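Local atomic coordinates of tRNA threonylcarbamoyladenosine biosynthesis protein TsaE (Haemophilus influenzae, PDB entry 1HTW), a protein that is required for forming the threonylcarbamoyl group on adenosine 37 of tRNAs that read codons beginning with adenine, and binds ATP and magnesium. Residues A33-L38 with C110-S115; A125-N130 with I140-Q145; M80-D85 with T106-L111. All coordinates share one frame; numbering follows the deposited sequence.

All three contacts lie in one mixed beta sheet. Contacts 1 and 3 share strand 109-113, which runs between strands 34-39 and 79-85; their centres are about 7 Å apart. Contact 2 is the hairpin on the other side of strand 34-39, its centre about 10 Å from that of contact 1, and is joined to it by a probable hydrogen bond of 2.8 Å from V129 N to Y37 O. Contacts 2 and 3 do not touch; their centres lie about 16 Å apart. The nucleotide end of the sheet ties contacts 1 and 3 together: E113 binds the magnesium beside ADP, and H83 NE2 probably hydrogen-bonds to E113 OE2 at 2.8 Å.

Contact 1 of 3, residues A33-L38 with C110-S115; sequences AIMVYL and CLIEWS. With NA (sodium ion), chain F; MG (magnesium ion), chain D.
With chi1 at -74°, the Y37 ring is swung beside its own backbone N, and S115, its OG in the crowded position between backbone N and carbonyl carbon, sets CB over one face of the ring, above its centre. This CH-pi contact puts S115 CB 3.6 Å from the Y37 ring centroid, almost on the ring normal. M35 is bent at chi2 and chi3, which carries CE along the sheet face to within a tight 3.5 Å of I112 CD1, the two side chains crossing obliquely; M35 SD rests against C110 CB. V36 and L111 lie side by side on the other face, L111 CD2 against V36 CB.

Strands 34-39 and 109-113 are adjacent parallel strands in the middle of the P-loop NTPase sheet, joined by a ladder of hydrogen bonds from C110 N to I34 O, V36 N to C110 O, I112 N to V36 O and L38 N to I112 O. The last bond is straight at hydrogen (170°), yet its donor stands above the carbonyl plane.

Where the strands end, L38 O, I112 O and S115 OG bind the sodium at 2.7 to 2.8 Å, with N39 completing the site. Water 1 bridges L38 O and W114 N. E113 reaches out extended beyond CG, and OE1 binds the magnesium at 2.2 Å beside T47 and three waters, while OE2 takes a hydrogen bond from H83.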
ATOM      1  N   ALA A  33       0.593 -10.971  -6.987  1.00 19.86           N
ATOM      2  CA  ALA A  33       1.024  -9.608  -6.453  1.00 19.37           C
ATOM      3  C   ALA A  33      -0.070  -9.160  -5.472  1.00 20.55           C
ATOM      4  O   ALA A  33      -1.259  -9.339  -5.773  1.00 23.57           O
ATOM      5  CB  ALA A  33       1.127  -8.686  -7.617  1.00 21.72           C
ATOM      6  N   ILE A  34       0.346  -8.588  -4.357  1.00 19.43           N
ATOM      7  CA  ILE A  34      -0.685  -8.136  -3.370  1.00 17.42           C
ATOM      8  C   ILE A  34      -1.035  -6.672  -3.684  1.00 15.94           C
ATOM      9  O   ILE A  34      -0.109  -5.867  -3.745  1.00 19.41           O
ATOM     10  CB  ILE A  34      -0.149  -8.315  -1.979  1.00 16.11           C
ATOM     11  CG1 ILE A  34       0.308  -9.780  -1.725  1.00 18.74           C
ATOM     12  CG2 ILE A  34      -1.123  -7.889  -0.889  1.00 16.45           C
ATOM     13  CD1 ILE A  34       0.731 -10.045  -0.300  1.00 21.16           C
ATOM     14  N   MET A  35      -2.289  -6.412  -3.929  1.00 15.99           N
ATOM     15  CA  MET A  35      -2.715  -5.032  -4.282  1.00 21.19           C
ATOM     16  C   MET A  35      -3.258  -4.362  -3.016  1.00 20.99           C
ATOM     17  O   MET A  35      -4.234  -4.779  -2.416  1.00 19.11           O
ATOM     18  CB  MET A  35      -3.750  -5.069  -5.384  1.00 23.36           C
ATOM     19  CG  MET A  35      -3.262  -5.958  -6.583  1.00 31.57           C
ATOM     20  SD  MET A  35      -1.860  -4.986  -7.540  1.00 33.54           S
ATOM     21  CE  MET A  35      -2.767  -3.462  -8.027  1.00 30.48           C
ATOM     22  N   VAL A  36      -2.600  -3.242  -2.662  1.00 16.68           N
ATOM     23  CA  VAL A  36      -3.034  -2.491  -1.468  1.00 16.52           C
ATOM     24  C   VAL A  36      -3.398  -1.079  -1.964  1.00 16.89           C
ATOM     25  O   VAL A  36      -2.500  -0.361  -2.396  1.00 19.34           O
ATOM     26  CB  VAL A  36      -1.907  -2.392  -0.466  1.00 14.36           C
ATOM     27  CG1 VAL A  36      -2.430  -1.760   0.863  1.00 16.67           C
ATOM     28  CG2 VAL A  36      -1.422  -3.825  -0.023  1.00 17.01           C
ATOM     29  N   TYR A  37      -4.661  -0.690  -1.763  1.00 13.70           N
ATOM     30  CA  TYR A  37      -5.053   0.675  -2.139  1.00 17.51           C
ATOM     31  C   TYR A  37      -5.044   1.527  -0.874  1.00 17.87           C
ATOM     32  O   TYR A  37      -5.712   1.178   0.087  1.00 19.68           O
ATOM     33  CB  TYR A  37      -6.488   0.658  -2.659  1.00 16.20           C
ATOM     34  CG  TYR A  37      -6.709   0.069  -4.038  1.00 20.22           C
ATOM     35  CD1 TYR A  37      -5.738  -0.650  -4.729  1.00 23.71           C
ATOM     36  CD2 TYR A  37      -7.958   0.222  -4.611  1.00 21.27           C
ATOM     37  CE1 TYR A  37      -6.030  -1.194  -5.988  1.00 22.68           C
ATOM     38  CE2 TYR A  37      -8.253  -0.301  -5.856  1.00 23.18           C
ATOM     39  CZ  TYR A  37      -7.282  -1.002  -6.524  1.00 22.12           C
ATOM     40  OH  TYR A  37      -7.611  -1.515  -7.778  1.00 25.97           O
ATOM     41  N   LEU A  38      -4.232   2.608  -0.884  1.00 16.97           N
ATOM     42  CA  LEU A  38      -4.087   3.490   0.249  1.00 15.86           C
ATOM     43  C   LEU A  38      -4.936   4.757  -0.012  1.00 17.34           C
ATOM     44  O   LEU A  38      -4.743   5.445  -0.997  1.00 17.05           O
ATOM     45  CB  LEU A  38      -2.622   3.942   0.435  1.00 12.78           C
ATOM     46  CG  LEU A  38      -1.598   2.821   0.637  1.00 20.11           C
ATOM     47  CD1 LEU A  38      -0.186   3.380   0.620  1.00 20.01           C
ATOM     48  CD2 LEU A  38      -1.929   2.056   1.895  1.00 21.46           C
ATOM     49  N   CYS A 110       2.141  -4.228  -4.156  1.00 15.84           N
ATOM     50  CA  CYS A 110       1.973  -2.931  -4.821  1.00 18.68           C
ATOM     51  C   CYS A 110       1.167  -2.049  -3.799  1.00 17.09           C
ATOM     52  O   CYS A 110       0.106  -2.494  -3.357  1.00 19.44           O
ATOM     53  CB  CYS A 110       1.182  -3.042  -6.089  1.00 19.50           C
ATOM     54  SG  CYS A 110       2.106  -3.942  -7.435  1.00 22.93           S
ATOM     55  N   LEU A 111       1.696  -0.860  -3.603  1.00 17.62           N
ATOM     56  CA  LEU A 111       1.000   0.048  -2.609  1.00 14.56           C
ATOM     57  C   LEU A 111       0.619   1.296  -3.410  1.00 17.39           C
ATOM     58  O   LEU A 111       1.530   1.912  -3.990  1.00 19.18           O
ATOM     59  CB  LEU A 111       2.045   0.406  -1.550  1.00 14.73           C
ATOM     60  CG  LEU A 111       2.785  -0.787  -0.883  1.00 18.52           C
ATOM     61  CD1 LEU A 111       3.901  -0.282   0.046  1.00 21.51           C
ATOM     62  CD2 LEU A 111       1.781  -1.601   0.001  1.00 18.85           C
ATOM     63  N   ILE A 112      -0.668   1.546  -3.504  1.00 18.05           N
ATOM     64  CA  ILE A 112      -1.189   2.462  -4.487  1.00 17.22           C
ATOM     65  C   ILE A 112      -1.943   3.640  -3.863  1.00 22.47           C
ATOM     66  O   ILE A 112      -2.949   3.429  -3.203  1.00 19.20           O
ATOM     67  CB  ILE A 112      -2.107   1.707  -5.438  1.00 15.61           C
ATOM     68  CG1 ILE A 112      -1.229   0.568  -6.112  1.00 20.78           C
ATOM     69  CG2 ILE A 112      -2.709   2.582  -6.518  1.00 21.33           C
ATOM     70  CD1 ILE A 112      -2.004  -0.193  -7.150  1.00 38.81           C
ATOM     71  N   GLU A 113      -1.450   4.832  -4.148  1.00 19.76           N
ATOM     72  CA  GLU A 113      -2.157   6.074  -3.762  1.00 18.70           C
ATOM     73  C   GLU A 113      -2.890   6.581  -4.968  1.00 19.92           C
ATOM     74  O   GLU A 113      -2.492   6.381  -6.124  1.00 20.55           O
ATOM     75  CB  GLU A 113      -1.165   7.128  -3.245  1.00 14.44           C
ATOM     76  CG  GLU A 113      -0.482   6.735  -1.951  1.00 19.11           C
ATOM     77  CD  GLU A 113       0.485   7.710  -1.379  1.00 26.70           C
ATOM     78  OE1 GLU A 113       0.104   8.917  -1.232  1.00 19.71           O
ATOM     79  OE2 GLU A 113       1.586   7.312  -0.965  1.00 23.93           O
ATOM     80  N   TRP A 114      -4.135   7.086  -4.773  1.00 18.88           N
ATOM     81  CA  TRP A 114      -4.968   7.518  -5.870  1.00 21.45           C
ATOM     82  C   TRP A 114      -5.320   6.424  -6.847  1.00 23.30           C
ATOM     83  O   TRP A 114      -5.367   6.574  -8.076  1.00 21.13           O
ATOM     84  CB  TRP A 114      -4.282   8.684  -6.624  1.00 31.92           C
ATOM     85  CG  TRP A 114      -4.433   9.984  -5.906  1.00 31.46           C
ATOM     86  CD1 TRP A 114      -3.532  10.589  -5.070  1.00 32.56           C
ATOM     87  CD2 TRP A 114      -5.566  10.863  -5.967  1.00 38.48           C
ATOM     88  NE1 TRP A 114      -4.041  11.768  -4.606  1.00 41.37           N
ATOM     89  CE2 TRP A 114      -5.282  11.961  -5.148  1.00 35.15           C
ATOM     90  CE3 TRP A 114      -6.795  10.800  -6.630  1.00 38.92           C
ATOM     91  CZ2 TRP A 114      -6.182  13.016  -4.966  1.00 50.60           C
ATOM     92  CZ3 TRP A 114      -7.686  11.860  -6.459  1.00 46.88           C
ATOM     93  CH2 TRP A 114      -7.370  12.945  -5.630  1.00 52.07           C
ATOM     94  N   SER A 115      -5.744   5.259  -6.303  1.00 20.49           N
ATOM     95  CA  SER A 115      -6.081   4.130  -7.157  1.00 21.24           C
ATOM     96  C   SER A 115      -7.279   4.408  -8.044  1.00 26.63           C
ATOM     97  O   SER A 115      -7.415   3.716  -9.072  1.00 29.29           O
ATOM     98  CB  SER A 115      -6.388   2.924  -6.243  1.00 20.30           C
ATOM     99  OG  SER A 115      -7.333   3.313  -5.257  1.00 23.40           O
TER
HETATM  100 NA    NA F 563      -5.564   4.404  -3.493  1.00 28.13          NA
HETATM  101 MG    MG D 561       1.246  10.612  -0.495  1.00 22.59          MG
HETATM  102  O   HOH W   1      -5.300   7.714  -2.377  1.00 24.25           O
HETATM  103  O   HOH W   2      -0.299  11.936  -1.116  1.00 23.47           O
HETATM  104  O   HOH W   3       2.534  12.324  -0.034  1.00 24.39           O
HETATM  105  O   HOH W   4       2.147  10.783  -2.576  1.00 27.95           O

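Contact 2 of 3, residues A125-N130 with I140-Q145; sequences ADILVN and IELIAQ
Five backbone hydrogen bonds knit the antiparallel hairpin of strands 127-134 and 137-144. L128 pairs with I143 and N130 with E141 as hydrogen-bonded pairs, each through two N-H...O bonds in the carbonyl planes; the bond from N130 N to E141 O is 2.8 Å and nearly straight (176°). Beyond the L128-I143 pair, just outside both strands, Q145 N donates a fifth bond to D126 O from above its carbonyl plane.

The polar side chains cross on the face of L128 and I143. E141 has CG in the crowded position (chi1 79°), which swings the carboxylate over N130. N130 ND2 donates to E141 OE2 at 2.8 Å, within its own amide plane but from above the carboxylate plane, the two planes 68° apart. Water 5 donates to both N130 O and E141 OE1, while N130 OD1 accepts a hydrogen bond from N39. At the far end the Q145 amide lies across L128, with OE1 3.7 Å from L128 CD1.

Apolar contacts fill the opposite face, where V129 and L142 run side by side and V129 CG2 is squeezed to 3.2 Å from L142 CD2. V129 CG1 meets I140 CG2 at 3.6 Å, and I127 CD1 touches L142 CD1 obliquely. Helix 11-28 covers this face through F17 and F21, helix 147-155 through I152 and I153.

One face is thus wholly hydrocarbon against the helices, the other mixing L128 and I143 with the N130 amide and E141 carboxylate; both E141 oxygens are engaged and the negative charge is probably eased by N130 and water. A125 O, buried beneath Q145 CB, has no polar partner.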
ATOM      1  N   ALA A 125      -8.203  -4.383  -5.712  1.00 22.65           N
ATOM      2  CA  ALA A 125      -7.457  -4.409  -4.463  1.00 18.95           C
ATOM      3  C   ALA A 125      -7.723  -5.684  -3.652  1.00 22.41           C
ATOM      4  O   ALA A 125      -8.848  -6.141  -3.609  1.00 25.43           O
ATOM      5  CB  ALA A 125      -7.857  -3.234  -3.568  1.00 19.92           C
ATOM      6  N   ASP A 126      -6.691  -6.105  -2.928  1.00 20.89           N
ATOM      7  CA  ASP A 126      -6.903  -7.193  -1.967  1.00 18.87           C
ATOM      8  C   ASP A 126      -7.381  -6.550  -0.654  1.00 19.33           C
ATOM      9  O   ASP A 126      -8.158  -7.125   0.084  1.00 22.73           O
ATOM     10  CB  ASP A 126      -5.622  -7.985  -1.720  1.00 23.73           C
ATOM     11  CG  ASP A 126      -5.294  -8.835  -2.941  1.00 30.70           C
ATOM     12  OD1 ASP A 126      -6.016  -9.861  -3.167  1.00 26.10           O
ATOM     13  OD2 ASP A 126      -4.383  -8.497  -3.722  1.00 26.79           O
ATOM     14  N   ILE A 127      -6.844  -5.345  -0.406  1.00 17.51           N
ATOM     15  CA  ILE A 127      -7.205  -4.687   0.885  1.00 18.41           C
ATOM     16  C   ILE A 127      -7.205  -3.158   0.634  1.00 18.33           C
ATOM     17  O   ILE A 127      -6.417  -2.683  -0.171  1.00 16.39           O
ATOM     18  CB  ILE A 127      -6.207  -5.067   1.956  1.00 30.07           C
ATOM     19  CG1 ILE A 127      -6.576  -4.563   3.363  1.00 38.31           C
ATOM     20  CG2 ILE A 127      -4.803  -4.600   1.608  1.00 26.66           C
ATOM     21  CD1 ILE A 127      -6.117  -5.568   4.437  1.00 24.89           C
ATOM     22  N   LEU A 128      -8.214  -2.527   1.195  1.00 16.11           N
ATOM     23  CA  LEU A 128      -8.275  -1.049   1.172  1.00 17.35           C
ATOM     24  C   LEU A 128      -7.777  -0.580   2.524  1.00 16.87           C
ATOM     25  O   LEU A 128      -8.177  -1.110   3.552  1.00 18.86           O
ATOM     26  CB  LEU A 128      -9.713  -0.531   1.026  1.00 19.30           C
ATOM     27  CG  LEU A 128     -10.555  -1.098  -0.077  1.00 24.68           C
ATOM     28  CD1 LEU A 128     -11.943  -0.426  -0.103  1.00 26.65           C
ATOM     29  CD2 LEU A 128      -9.870  -0.897  -1.424  1.00 21.56           C
ATOM     30  N   VAL A 129      -6.961   0.499   2.523  1.00 13.07           N
ATOM     31  CA  VAL A 129      -6.555   1.054   3.823  1.00 19.26           C
ATOM     32  C   VAL A 129      -7.118   2.485   3.851  1.00 23.25           C
ATOM     33  O   VAL A 129      -6.622   3.326   3.088  1.00 21.20           O
ATOM     34  CB  VAL A 129      -5.003   1.165   3.873  1.00 19.63           C
ATOM     35  CG1 VAL A 129      -4.579   1.769   5.194  1.00 19.16           C
ATOM     36  CG2 VAL A 129      -4.380  -0.229   3.759  1.00 20.05           C
ATOM     37  N   ASN A 130      -8.155   2.725   4.664  1.00 17.46           N
ATOM     38  CA  ASN A 130      -8.789   4.071   4.604  1.00 16.51           C
ATOM     39  C   ASN A 130      -8.324   4.837   5.821  1.00 20.67           C
ATOM     40  O   ASN A 130      -8.549   4.403   6.963  1.00 19.49           O
ATOM     41  CB  ASN A 130     -10.318   3.867   4.688  1.00 19.51           C
ATOM     42  CG  ASN A 130     -10.895   3.221   3.449  1.00 24.76           C
ATOM     43  OD1 ASN A 130     -10.276   3.227   2.391  1.00 23.47           O
ATOM     44  ND2 ASN A 130     -12.076   2.589   3.552  1.00 22.31           N
ATOM     45  N   ILE A 140      -7.208   4.149  11.161  1.00 15.30           N
ATOM     46  CA  ILE A 140      -7.204   3.459   9.861  1.00 14.36           C
ATOM     47  C   ILE A 140      -8.217   2.308   9.894  1.00 15.04           C
ATOM     48  O   ILE A 140      -8.354   1.689  10.925  1.00 18.76           O
ATOM     49  CB  ILE A 140      -5.791   2.783   9.730  1.00 20.59           C
ATOM     50  CG1 ILE A 140      -4.751   3.902   9.628  1.00 29.96           C
ATOM     51  CG2 ILE A 140      -5.817   1.856   8.530  1.00 28.00           C
ATOM     52  CD1 ILE A 140      -3.329   3.382   9.789  1.00 49.76           C
ATOM     53  N   GLU A 141      -8.935   2.200   8.794  1.00 16.77           N
ATOM     54  CA  GLU A 141      -9.851   1.039   8.634  1.00 16.89           C
ATOM     55  C   GLU A 141      -9.192   0.213   7.513  1.00 18.90           C
ATOM     56  O   GLU A 141      -8.976   0.758   6.411  1.00 21.28           O
ATOM     57  CB  GLU A 141     -11.234   1.486   8.293  1.00 20.77           C
ATOM     58  CG  GLU A 141     -11.603   1.888   6.892  1.00 62.58           C
ATOM     59  CD  GLU A 141     -12.730   2.902   6.803  1.00 60.13           C
ATOM     60  OE1 GLU A 141     -12.769   3.823   7.655  1.00 70.45           O
ATOM     61  OE2 GLU A 141     -13.574   2.840   5.884  1.00 32.89           O
ATOM     62  N   LEU A 142      -8.954  -1.047   7.809  1.00 18.45           N
ATOM     63  CA  LEU A 142      -8.519  -1.959   6.713  1.00 16.07           C
ATOM     64  C   LEU A 142      -9.763  -2.783   6.339  1.00 16.88           C
ATOM     65  O   LEU A 142     -10.450  -3.353   7.216  1.00 22.19           O
ATOM     66  CB  LEU A 142      -7.440  -2.915   7.229  1.00 16.11           C
ATOM     67  CG  LEU A 142      -6.066  -2.402   7.582  1.00 29.77           C
ATOM     68  CD1 LEU A 142      -5.086  -3.589   7.772  1.00 30.81           C
ATOM     69  CD2 LEU A 142      -5.520  -1.502   6.503  1.00 27.78           C
ATOM     70  N   ILE A 143     -10.025  -2.872   5.070  1.00 14.79           N
ATOM     71  CA  ILE A 143     -11.163  -3.546   4.516  1.00 14.87           C
ATOM     72  C   ILE A 143     -10.658  -4.595   3.485  1.00 17.95           C
ATOM     73  O   ILE A 143     -10.088  -4.251   2.479  1.00 18.29           O
ATOM     74  CB  ILE A 143     -12.147  -2.574   3.874  1.00 20.93           C
ATOM     75  CG1 ILE A 143     -12.615  -1.520   4.913  1.00 28.03           C
ATOM     76  CG2 ILE A 143     -13.399  -3.338   3.401  1.00 26.18           C
ATOM     77  CD1 ILE A 143     -13.513  -0.479   4.260  1.00 26.67           C
ATOM     78  N   ALA A 144     -11.070  -5.841   3.772  1.00 20.27           N
ATOM     79  CA  ALA A 144     -10.650  -6.919   2.845  1.00 18.83           C
ATOM     80  C   ALA A 144     -11.565  -6.901   1.633  1.00 24.69           C
ATOM     81  O   ALA A 144     -12.789  -6.688   1.808  1.00 25.23           O
ATOM     82  CB  ALA A 144     -10.797  -8.268   3.557  1.00 21.24           C
ATOM     83  N   GLN A 145     -11.000  -7.108   0.444  1.00 16.88           N
ATOM     84  CA  GLN A 145     -11.803  -7.156  -0.759  1.00 16.82           C
ATOM     85  C   GLN A 145     -11.767  -8.565  -1.398  1.00 25.64           C
ATOM     86  O   GLN A 145     -12.661  -8.883  -2.169  1.00 30.24           O
ATOM     87  CB  GLN A 145     -11.265  -6.187  -1.826  1.00 31.46           C
ATOM     88  CG  GLN A 145     -12.337  -5.393  -2.532  1.00 57.98           C
ATOM     89  CD  GLN A 145     -12.749  -4.159  -1.747  1.00 46.26           C
ATOM     90  OE1 GLN A 145     -13.018  -3.124  -2.354  1.00 44.43           O
ATOM     91  NE2 GLN A 145     -12.729  -4.270  -0.430  1.00 48.28           N
TER
HETATM   92  O   HOH W   5     -10.968   5.447   7.916  1.00 28.70           O

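Contact 3 of 3, residues M80-D85 with T106-L111; sequences MIYHFD and TDSICL
The Y82 ring has S108 CB at its edge, in the ring plane and 3.8 Å from Y82 CE2, while a face of the ring is stacked on Y103. The imidazole of H83 also offers an edge: L111 O lies in its plane, 3.6 Å from H83 CD2. C110 SG sits obliquely to two rings, 5.4 Å from the Y82 centroid and 5.3 Å from the F84 centroid, so the thiol joins both aromatics in Cys sulfur-aromatic contacts; its nearest atom on F84 is CE1.

On the other face I81 and I109 run side by side, with I81 CG1 against I109 CB, and I81 CG2 crosses to L111 CD1 at 4.0 Å. Helix 46-56, which follows the P-loop, covers this face through T50, M53 and L54. Helix 100-104 covers the aromatic face.

Strands 79-85 and 109-113 are parallel neighbours in the sheet, and the helices 94-97 and 100-104 lie in the connection between them. Hydrogen bonds alternate between the strands: M80 O receives I109 N, I109 O receives Y82 N, Y82 O receives L111 N, and L111 O receives F84 N, the last short at 2.7 Å and nearly straight (174°). Before the ladder, water 6 accepts from M80 N and donates to D107 O.

H83 has CG anti to its backbone N (chi1 178°), and its NE2 is the partner of E113 OE2. As E113 OE1 binds magnesium, the imidazole is a second-shell group: it probably helps to orient the carboxylate, whose charge would in turn tend to polarise the ring and perhaps raise its basicity.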
ATOM      1  N   MET A  80      10.213  -7.582  -4.378  1.00 17.19           N
ATOM      2  CA  MET A  80       9.969  -6.391  -5.214  1.00 19.14           C
ATOM      3  C   MET A  80       8.678  -5.704  -4.722  1.00 25.17           C
ATOM      4  O   MET A  80       7.619  -6.309  -4.676  1.00 19.66           O
ATOM      5  CB  MET A  80       9.828  -6.786  -6.672  1.00 26.29           C
ATOM      6  CG  MET A  80      11.032  -7.564  -7.239  1.00 26.28           C
ATOM      7  SD  MET A  80      12.726  -6.677  -6.883  1.00 33.63           S
ATOM      8  CE  MET A  80      12.388  -5.087  -7.813  1.00 27.47           C
ATOM      9  N   ILE A  81       8.776  -4.414  -4.407  1.00 17.06           N
ATOM     10  CA  ILE A  81       7.634  -3.672  -3.864  1.00 16.97           C
ATOM     11  C   ILE A  81       7.489  -2.398  -4.695  1.00 15.84           C
ATOM     12  O   ILE A  81       8.511  -1.746  -4.899  1.00 19.70           O
ATOM     13  CB  ILE A  81       7.801  -3.381  -2.384  1.00 20.86           C
ATOM     14  CG1 ILE A  81       7.892  -4.755  -1.638  1.00 18.83           C
ATOM     15  CG2 ILE A  81       6.551  -2.633  -1.849  1.00 21.22           C
ATOM     16  CD1 ILE A  81       8.458  -4.698  -0.284  1.00 28.57           C
ATOM     17  N   TYR A  82       6.295  -2.146  -5.140  1.00 13.85           N
ATOM     18  CA  TYR A  82       6.051  -1.010  -6.032  1.00 17.34           C
ATOM     19  C   TYR A  82       5.118   0.017  -5.354  1.00 20.92           C
ATOM     20  O   TYR A  82       4.123  -0.377  -4.808  1.00 18.25           O
ATOM     21  CB  TYR A  82       5.412  -1.461  -7.339  1.00 14.33           C
ATOM     22  CG  TYR A  82       6.394  -2.352  -8.087  1.00 18.11           C
ATOM     23  CD1 TYR A  82       7.406  -1.848  -8.846  1.00 22.78           C
ATOM     24  CD2 TYR A  82       6.284  -3.739  -7.893  1.00 27.67           C
ATOM     25  CE1 TYR A  82       8.309  -2.700  -9.489  1.00 26.60           C
ATOM     26  CE2 TYR A  82       7.240  -4.580  -8.480  1.00 23.56           C
ATOM     27  CZ  TYR A  82       8.217  -4.053  -9.262  1.00 30.14           C
ATOM     28  OH  TYR A  82       9.088  -4.929  -9.925  1.00 29.49           O
ATOM     29  N   HIS A  83       5.642   1.237  -5.270  1.00 16.98           N
ATOM     30  CA  HIS A  83       4.822   2.318  -4.634  1.00 17.11           C
ATOM     31  C   HIS A  83       4.326   3.166  -5.791  1.00 17.47           C
ATOM     32  O   HIS A  83       5.071   3.673  -6.644  1.00 18.42           O
ATOM     33  CB  HIS A  83       5.755   3.135  -3.716  1.00 15.65           C
ATOM     34  CG  HIS A  83       5.032   4.302  -3.064  1.00 16.35           C
ATOM     35  ND1 HIS A  83       5.724   5.391  -2.613  1.00 20.49           N
ATOM     36  CD2 HIS A  83       3.728   4.476  -2.786  1.00 23.08           C
ATOM     37  CE1 HIS A  83       4.855   6.260  -2.080  1.00 19.54           C
ATOM     38  NE2 HIS A  83       3.637   5.721  -2.127  1.00 19.19           N
ATOM     39  N   PHE A  84       2.993   3.294  -5.857  1.00 17.05           N
ATOM     40  CA  PHE A  84       2.375   4.111  -6.921  1.00 17.67           C
ATOM     41  C   PHE A  84       1.682   5.332  -6.331  1.00 25.30           C
ATOM     42  O   PHE A  84       1.092   5.215  -5.266  1.00 22.04           O
ATOM     43  CB  PHE A  84       1.283   3.284  -7.618  1.00 17.65           C
ATOM     44  CG  PHE A  84       1.807   2.157  -8.476  1.00 18.73           C
ATOM     45  CD1 PHE A  84       2.086   0.933  -7.864  1.00 25.54           C
ATOM     46  CD2 PHE A  84       1.815   2.266  -9.856  1.00 22.22           C
ATOM     47  CE1 PHE A  84       2.514  -0.141  -8.638  1.00 27.53           C
ATOM     48  CE2 PHE A  84       2.277   1.195 -10.620  1.00 22.24           C
ATOM     49  CZ  PHE A  84       2.620   0.026 -10.002  1.00 24.71           C
ATOM     50  N   ASP A  85       1.886   6.490  -6.975  1.00 20.14           N
ATOM     51  CA  ASP A  85       1.036   7.662  -6.674  1.00 19.43           C
ATOM     52  C   ASP A  85       0.473   8.086  -8.038  1.00 24.95           C
ATOM     53  O   ASP A  85       1.258   8.562  -8.874  1.00 25.23           O
ATOM     54  CB  ASP A  85       1.781   8.845  -6.074  1.00 24.38           C
ATOM     55  CG  ASP A  85       0.700   9.948  -5.760  1.00 24.75           C
ATOM     56  OD1 ASP A  85      -0.349   9.882  -6.408  1.00 30.51           O
ATOM     57  OD2 ASP A  85       0.931  10.729  -4.849  1.00 43.06           O
ATOM     58  N   THR A 106       3.885 -10.696 -11.000  1.00 29.74           N
ATOM     59  CA  THR A 106       4.946 -11.379 -10.257  1.00 26.66           C
ATOM     60  C   THR A 106       4.613 -11.331  -8.782  1.00 24.14           C
ATOM     61  O   THR A 106       3.515 -10.788  -8.470  1.00 26.75           O
ATOM     62  CB  THR A 106       6.298 -10.768 -10.620  1.00 28.70           C
ATOM     63  OG1 THR A 106       7.393 -11.545 -10.159  1.00 28.90           O
ATOM     64  CG2 THR A 106       6.363  -9.364  -9.988  1.00 24.41           C
ATOM     65  N   ASP A 107       5.358 -11.919  -7.901  1.00 19.67           N
ATOM     66  CA  ASP A 107       5.135 -12.051  -6.485  1.00 19.47           C
ATOM     67  C   ASP A 107       5.657 -10.748  -5.763  1.00 15.18           C
ATOM     68  O   ASP A 107       6.564 -10.817  -4.955  1.00 21.39           O
ATOM     69  CB  ASP A 107       5.861 -13.255  -5.916  1.00 28.85           C
ATOM     70  CG  ASP A 107       7.326 -13.348  -6.279  1.00 31.65           C
ATOM     71  OD1 ASP A 107       7.676 -12.896  -7.400  1.00 35.65           O
ATOM     72  OD2 ASP A 107       8.101 -13.907  -5.488  1.00 46.70           O
ATOM     73  N   SER A 108       4.993  -9.716  -6.229  1.00 21.29           N
ATOM     74  CA  SER A 108       5.347  -8.374  -5.670  1.00 20.51           C
ATOM     75  C   SER A 108       4.281  -7.927  -4.676  1.00 24.10           C
ATOM     76  O   SER A 108       3.303  -8.586  -4.386  1.00 18.80           O
ATOM     77  CB  SER A 108       5.356  -7.417  -6.858  1.00 14.71           C
ATOM     78  OG  SER A 108       4.080  -7.189  -7.404  1.00 20.40           O
ATOM     79  N   ILE A 109       4.567  -6.724  -4.127  1.00 15.91           N
ATOM     80  CA  ILE A 109       3.525  -6.064  -3.266  1.00 16.02           C
ATOM     81  C   ILE A 109       3.372  -4.669  -3.944  1.00 20.17           C
ATOM     82  O   ILE A 109       4.408  -4.076  -4.222  1.00 16.85           O
ATOM     83  CB  ILE A 109       4.063  -5.868  -1.853  1.00 16.90           C
ATOM     84  CG1 ILE A 109       4.036  -7.245  -1.118  1.00 19.43           C
ATOM     85  CG2 ILE A 109       3.089  -4.940  -1.091  1.00 16.39           C
ATOM     86  CD1 ILE A 109       4.833  -7.364   0.095  1.00 22.29           C
ATOM     87  N   CYS A 110       2.141  -4.228  -4.156  1.00 15.84           N
ATOM     88  CA  CYS A 110       1.973  -2.931  -4.821  1.00 18.68           C
ATOM     89  C   CYS A 110       1.167  -2.049  -3.799  1.00 17.09           C
ATOM     90  O   CYS A 110       0.106  -2.494  -3.357  1.00 19.44           O
ATOM     91  CB  CYS A 110       1.182  -3.042  -6.089  1.00 19.50           C
ATOM     92  SG  CYS A 110       2.106  -3.942  -7.435  1.00 22.93           S
ATOM     93  N   LEU A 111       1.696  -0.860  -3.603  1.00 17.62           N
ATOM     94  CA  LEU A 111       1.000   0.048  -2.609  1.00 14.56           C
ATOM     95  C   LEU A 111       0.619   1.296  -3.410  1.00 17.39           C
ATOM     96  O   LEU A 111       1.530   1.912  -3.990  1.00 19.18           O
ATOM     97  CB  LEU A 111       2.045   0.406  -1.550  1.00 14.73           C
ATOM     98  CG  LEU A 111       2.785  -0.787  -0.883  1.00 18.52           C
ATOM     99  CD1 LEU A 111       3.901  -0.282   0.046  1.00 21.51           C
ATOM    100  CD2 LEU A 111       1.781  -1.601   0.001  1.00 18.85           C
TER
HETATM  101  O   HOH W   6       9.213 -10.186  -5.416  1.00 23.54           O